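Local coordinates for putrescine aminotransferase (Halomonas elongata DSM 2581, PDB 6GWI), which probably transfers amino groups from amines such as putrescine to carbonyl acceptors, using pyridoxal-5'-phosphate as cofactor, as class-III aminotransferases do, at residues D102-H107 with G296-D301; E267-Q272 with M281-G286. One frame throughout, in Å; residues are numbered along the deposited sequence.

Contact 1: residues D102-H107 with G296-D301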
loop_
_atom_site.group_PDB
_atom_site.type_symbol
_atom_site.label_atom_id
_atom_site.label_comp_id
_atom_site.label_asym_id
_atom_site.label_seq_id
_atom_site.Cartn_x
_atom_site.Cartn_y
_atom_site.Cartn_z
ATOM N N ASP B 102 22.478 -4.250 5.901
ATOM C CA ASP B 102 23.720 -3.913 6.588
ATOM C C ASP B 102 23.460 -3.026 7.802
ATOM O O ASP B 102 24.194 -3.110 8.794
ATOM C CB ASP B 102 24.688 -3.229 5.623
ATOM C CG ASP B 102 25.183 -4.165 4.531
ATOM O OD1 ASP B 102 24.803 -5.355 4.542
ATOM O OD2 ASP B 102 25.947 -3.707 3.656
ATOM N N LEU B 103 22.415 -2.195 7.757
ATOM C CA LEU B 103 22.080 -1.359 8.901
ATOM C C LEU B 103 21.234 -2.097 9.928
ATOM O O LEU B 103 21.194 -1.684 11.093
ATOM C CB LEU B 103 21.328 -0.104 8.445
ATOM C CG LEU B 103 22.080 0.899 7.572
ATOM C CD1 LEU B 103 21.104 1.881 6.943
ATOM C CD2 LEU B 103 23.125 1.639 8.388
ATOM N N ALA B 104 20.580 -3.187 9.533
ATOM C CA ALA B 104 19.692 -3.893 10.437
ATOM C C ALA B 104 20.495 -4.608 11.522
ATOM O O ALA B 104 21.690 -4.864 11.359
ATOM C CB ALA B 104 18.844 -4.898 9.659
ATOM N N PRO B 105 19.853 -4.948 12.639
ATOM C CA PRO B 105 20.537 -5.728 13.675
ATOM C C PRO B 105 21.009 -7.073 13.149
ATOM O O PRO B 105 20.662 -7.509 12.049
ATOM C CB PRO B 105 19.466 -5.904 14.759
ATOM C CG PRO B 105 18.535 -4.778 14.546
ATOM C CD PRO B 105 18.501 -4.546 13.064
ATOM N N ALA B 106 21.800 -7.748 13.976
ATOM C CA ALA B 106 22.322 -9.057 13.615
ATOM C C ALA B 106 21.180 -10.041 13.393
ATOM O O ALA B 106 20.126 -9.964 14.029
ATOM C CB ALA B 106 23.264 -9.579 14.699
ATOM N N HIS B 107 21.405 -10.974 12.473
ATOM C CA HIS B 107 20.491 -12.062 12.146
ATOM C C HIS B 107 19.272 -11.581 11.374
ATOM O O HIS B 107 18.334 -12.361 11.156
ATOM C CB HIS B 107 19.994 -12.768 13.414
ATOM C CG HIS B 107 21.086 -13.150 14.363
ATOM N ND1 HIS B 107 22.136 -13.967 14.009
ATOM C CD2 HIS B 107 21.290 -12.813 15.659
ATOM C CE1 HIS B 107 22.940 -14.118 15.046
ATOM N NE2 HIS B 107 22.450 -13.427 16.060
ATOM N N GLY B 296 8.677 -1.884 3.716
ATOM C CA GLY B 296 9.112 -3.262 3.596
ATOM C C GLY B 296 9.091 -3.943 4.943
ATOM O O GLY B 296 8.697 -3.364 5.960
ATOM N N VAL B 297 9.519 -5.200 4.928
ATOM C CA VAL B 297 9.675 -6.006 6.130
ATOM C C VAL B 297 11.113 -6.494 6.151
ATOM O O VAL B 297 11.552 -7.179 5.217
ATOM C CB VAL B 297 8.699 -7.193 6.166
ATOM C CG1 VAL B 297 8.861 -7.978 7.467
ATOM C CG2 VAL B 297 7.264 -6.713 6.009
ATOM N N LEU B 298 11.853 -6.125 7.191
ATOM C CA LEU B 298 13.154 -6.731 7.442
ATOM C C LEU B 298 12.906 -8.081 8.106
ATOM O O LEU B 298 12.233 -8.156 9.142
ATOM C CB LEU B 298 14.019 -5.826 8.311
ATOM C CG LEU B 298 14.355 -4.464 7.690
ATOM C CD1 LEU B 298 14.997 -3.522 8.695
ATOM C CD2 LEU B 298 15.263 -4.631 6.483
ATOM N N VAL B 299 13.446 -9.141 7.516
ATOM C CA VAL B 299 13.075 -10.509 7.865
ATOM C C VAL B 299 14.267 -11.167 8.539
ATOM O O VAL B 299 15.365 -11.217 7.969
ATOM C CB VAL B 299 12.634 -11.308 6.627
ATOM C CG1 VAL B 299 12.214 -12.722 7.021
ATOM C CG2 VAL B 299 11.503 -10.590 5.896
ATOM N N GLY B 300 14.047 -11.678 9.750
ATOM C CA GLY B 300 15.102 -12.357 10.467
ATOM C C GLY B 300 15.410 -13.719 9.878
ATOM O O GLY B 300 14.603 -14.328 9.173
ATOM N N ASP B 301 16.610 -14.209 10.203
ATOM C CA ASP B 301 17.093 -15.457 9.622
ATOM C C ASP B 301 16.161 -16.623 9.926
ATOM O O ASP B 301 15.996 -17.524 9.094
ATOM C CB ASP B 301 18.498 -15.773 10.142
ATOM C CG ASP B 301 19.565 -14.882 9.542
ATOM O OD1 ASP B 301 19.337 -14.326 8.448
ATOM O OD2 ASP B 301 20.643 -14.755 10.158
#
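His107 and Asp301 meet through the backbone first: the Asp301 amide donates to the His107 carbonyl, with Asp301 N to His107 O 2.7 Å. Gly300 CA lies 3.3 Å from the same His107 O, a CH...O contact that gives this carbonyl a second, softer neighbour. The Asp301 carboxylate lies beside the His107 backbone, with OD2 3.4 Å from His107 CA. Both carboxylate oxygens of Asp301 stand 3.5 Å from His107 O, acceptor facing acceptor, without bonding to it. Asp301 OD1 accepts a hydrogen bond from Asn109 ND2, and Arg110 NH1 forms a long, weak ion pair with the same oxygen. The imidazole only approaches the acid, His107 ND1 being 4.2 Å from Asp301 OD2; Ala106 CB lies on one face of the ring, offset toward the rim.

Further along, the link becomes apolar. Ala104 CB, just past the end of helix 91-103, rests on Leu298 CD1 at 4.2 Å, and the extended outer torsion of Leu298 (chi2 170°) is what carries CD1 that far.

Here the fold of the large domain comes into play. In fold type I PLP enzymes one strand of the central sheet runs against the others, and strand 295-300 is that strand, bonded on one side to strand 108-114 and on the other to 280-283. The connection 104-107 runs nearly alongside 298-301, 18° apart, before the left-handed backbone of His107 (phi 73°) helps turn the chain into strand 108-114. Gly300 takes the N-cap position of helix 301-311, so the amide bonded by His107 belongs to its first turn. Val297 and Val299 meanwhile pack against helix 117-134, and Val299 also meets Leu16 of the second subunit.

Contact 2: residues E267-Q272 with M281-G286; sequences EWFGSQ and MPIAKG. With PLP (pyridoxal-5'-phosphate), chain D.
Phe269 presents a face to Met281 and an edge to Ile283. Over the face comes the methionine end, Met281 CE lying 4.4 Å from Phe269 CD1, while the sulfur sits obliquely, SD of Met281 being 5.0 Å from the centroid of the Phe269 ring and 29° off its normal: a Met-aromatic contact. The bend at the last torsion of Met281 (chi3 -54°) brings the methyl round to the ring. Ile283 approaches near the ring plane, its CG2 branch 4.2 Å from Phe269 CE1. Ser271 reaches the same methionine from the neighbouring turn, with OG in van der Waals contact 3.9 Å from Met281 SD; no hydrogen bond crosses between the two segments.

Another edge of the phenyl ring is met in plane by the Gln272 amide, whose OE1 takes a weak hydrogen bond from Phe269 N at 3.0 Å; Phe262 adds an edge-to-face partner. Glu257 receives the amides of both Gly270 and Ser271 at the start of the short, weakly bonded helical turn, so one carboxylate fixes the turn that carries Phe269 and Ser271.

Strand 280-283 leads straight to the cofactor lysine, a hallmark of fold type I aminotransferases. Lys285 NZ is joined covalently to C4A of PLP, consistent with an internal aldimine. Its side chain runs extended and then turns at chi4 (89°) to set NZ at that carbon. Gly117 N and Ser118 OG of the same chain and Thr319 OG1 of the second subunit hold the cofactor by hydrogen bonds.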
loop_
_atom_site.group_PDB
_atom_site.type_symbol
_atom_site.label_atom_id
_atom_site.label_comp_id
_atom_site.label_asym_id
_atom_site.label_seq_id
_atom_site.Cartn_x
_atom_site.Cartn_y
_atom_site.Cartn_z
ATOM N N GLU B 267 18.572 5.906 17.281
ATOM C CA GLU B 267 19.128 4.666 16.769
ATOM C C GLU B 267 18.565 4.444 15.375
ATOM O O GLU B 267 17.550 5.034 14.996
ATOM C CB GLU B 267 18.773 3.470 17.663
ATOM C CG GLU B 267 18.936 3.721 19.156
ATOM C CD GLU B 267 20.382 3.777 19.592
ATOM O OE1 GLU B 267 21.240 3.214 18.880
ATOM O OE2 GLU B 267 20.662 4.385 20.645
ATOM N N TRP B 268 19.222 3.569 14.614
ATOM C CA TRP B 268 18.676 3.183 13.320
ATOM C C TRP B 268 17.350 2.454 13.479
ATOM O O TRP B 268 16.514 2.480 12.570
ATOM C CB TRP B 268 19.671 2.309 12.564
ATOM C CG TRP B 268 20.809 3.086 11.999
ATOM C CD1 TRP B 268 22.068 3.183 12.509
ATOM C CD2 TRP B 268 20.792 3.891 10.816
ATOM N NE1 TRP B 268 22.840 3.994 11.714
ATOM C CE2 TRP B 268 22.079 4.441 10.666
ATOM C CE3 TRP B 268 19.812 4.197 9.866
ATOM C CZ2 TRP B 268 22.413 5.279 9.607
ATOM C CZ3 TRP B 268 20.146 5.029 8.815
ATOM C CH2 TRP B 268 21.435 5.562 8.694
ATOM N N PHE B 269 17.145 1.793 14.613
ATOM C CA PHE B 269 15.892 1.104 14.881
ATOM C C PHE B 269 15.605 1.204 16.370
ATOM O O PHE B 269 16.519 1.098 17.191
ATOM C CB PHE B 269 15.963 -0.356 14.420
ATOM C CG PHE B 269 16.222 -0.500 12.951
ATOM C CD1 PHE B 269 15.193 -0.356 12.035
ATOM C CD2 PHE B 269 17.501 -0.749 12.484
ATOM C CE1 PHE B 269 15.432 -0.472 10.680
ATOM C CE2 PHE B 269 17.745 -0.866 11.130
ATOM C CZ PHE B 269 16.710 -0.728 10.227
ATOM N N GLY B 270 14.337 1.435 16.713
ATOM C CA GLY B 270 13.957 1.457 18.114
ATOM C C GLY B 270 14.288 0.161 18.826
ATOM O O GLY B 270 14.622 0.167 20.014
ATOM N N SER B 271 14.207 -0.963 18.108
ATOM C CA SER B 271 14.612 -2.248 18.667
ATOM C C SER B 271 16.010 -2.181 19.263
ATOM O O SER B 271 16.291 -2.820 20.284
ATOM C CB SER B 271 14.556 -3.321 17.581
ATOM O OG SER B 271 13.219 -3.635 17.246
ATOM N N GLN B 272 16.906 -1.426 18.628
ATOM C CA GLN B 272 18.274 -1.338 19.122
ATOM C C GLN B 272 18.355 -0.511 20.397
ATOM O O GLN B 272 19.225 -0.762 21.240
ATOM C CB GLN B 272 19.178 -0.746 18.044
ATOM C CG GLN B 272 19.346 -1.646 16.842
ATOM C CD GLN B 272 19.845 -0.908 15.618
ATOM O OE1 GLN B 272 19.655 0.303 15.485
ATOM N NE2 GLN B 272 20.482 -1.638 14.709
ATOM N N MET B 281 10.517 -6.937 11.147
ATOM C CA MET B 281 10.458 -5.504 11.402
ATOM C C MET B 281 9.856 -4.803 10.188
ATOM O O MET B 281 10.532 -4.640 9.161
ATOM C CB MET B 281 11.837 -4.923 11.716
ATOM C CG MET B 281 12.453 -5.379 13.036
ATOM S SD MET B 281 13.965 -4.478 13.470
ATOM C CE MET B 281 14.941 -4.731 11.993
ATOM N N PRO B 282 8.589 -4.399 10.259
ATOM C CA PRO B 282 8.047 -3.540 9.201
ATOM C C PRO B 282 8.619 -2.134 9.295
ATOM O O PRO B 282 8.945 -1.636 10.377
ATOM C CB PRO B 282 6.534 -3.558 9.452
ATOM C CG PRO B 282 6.371 -3.953 10.877
ATOM C CD PRO B 282 7.564 -4.798 11.243
ATOM N N ILE B 283 8.769 -1.504 8.129
ATOM C CA ILE B 283 9.382 -0.185 8.030
ATOM C C ILE B 283 8.708 0.600 6.916
ATOM O O ILE B 283 8.129 0.035 5.986
ATOM C CB ILE B 283 10.906 -0.282 7.769
ATOM C CG1 ILE B 283 11.168 -1.171 6.551
ATOM C CG2 ILE B 283 11.624 -0.794 9.007
ATOM C CD1 ILE B 283 12.616 -1.187 6.112
ATOM N N ALA B 284 8.793 1.927 7.024
ATOM C CA ALA B 284 8.337 2.862 5.999
ATOM C C ALA B 284 8.692 4.275 6.461
ATOM O O ALA B 284 9.721 4.475 7.113
ATOM C CB ALA B 284 6.839 2.725 5.741
ATOM N N LYS B 285 7.836 5.251 6.151
ATOM C CA LYS B 285 7.995 6.623 6.632
ATOM C C LYS B 285 9.423 7.134 6.456
ATOM O O LYS B 285 9.802 7.537 5.351
ATOM C CB LYS B 285 7.541 6.717 8.095
ATOM C CG LYS B 285 6.010 6.663 8.240
ATOM C CD LYS B 285 5.531 6.927 9.663
ATOM C CE LYS B 285 3.997 7.041 9.763
ATOM N NZ LYS B 285 3.285 5.743 10.005
ATOM N N GLY B 286 10.221 7.135 7.525
ATOM C CA GLY B 286 11.562 7.702 7.451
ATOM C C GLY B 286 12.495 6.989 6.493
ATOM O O GLY B 286 13.558 7.534 6.165
HETATM N N1 PLP D . 2.904 1.130 11.786
HETATM C C2 PLP D . 3.159 2.254 12.543
HETATM C C2A PLP D . 3.847 2.118 13.874
HETATM C C3 PLP D . 2.780 3.508 12.069
HETATM O O3 PLP D . 3.043 4.612 12.838
HETATM C C4 PLP D . 2.151 3.647 10.827
HETATM C C4A PLP D . 2.353 4.941 10.083
HETATM C C5 PLP D . 1.894 2.494 10.079
HETATM C C6 PLP D . 2.275 1.246 10.563
HETATM C C5A PLP D . 1.203 2.562 8.734
HETATM O O4P PLP D . 2.062 3.018 7.715
HETATM P P PLP D . 1.403 3.559 6.348
HETATM O O1P PLP D . 0.575 2.460 5.725
HETATM O O2P PLP D . 2.504 3.999 5.413
HETATM O O3P PLP D . 0.516 4.734 6.666
#

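Along the chain the segments come in the order 102-107, 267-272, 281-286, 296-301, so contact 2 is nested within the loop that contact 1 closes, and their centres are 10 Å apart. They share one sheet: strands 280-283 and 295-300 follow each other in sequence and lie side by side, joined by the Leu298 N to Met281 O bond of 2.8 Å. Leu298 and Phe269 join the packing of the two contacts, Leu298 CD1 lying 3.6 Å from Phe269 CZ. Contact 1 lies farther from the middle of the chain, whereas in contact 2 strand 280-283 continues along the chain to the cofactor-bearing Lys285.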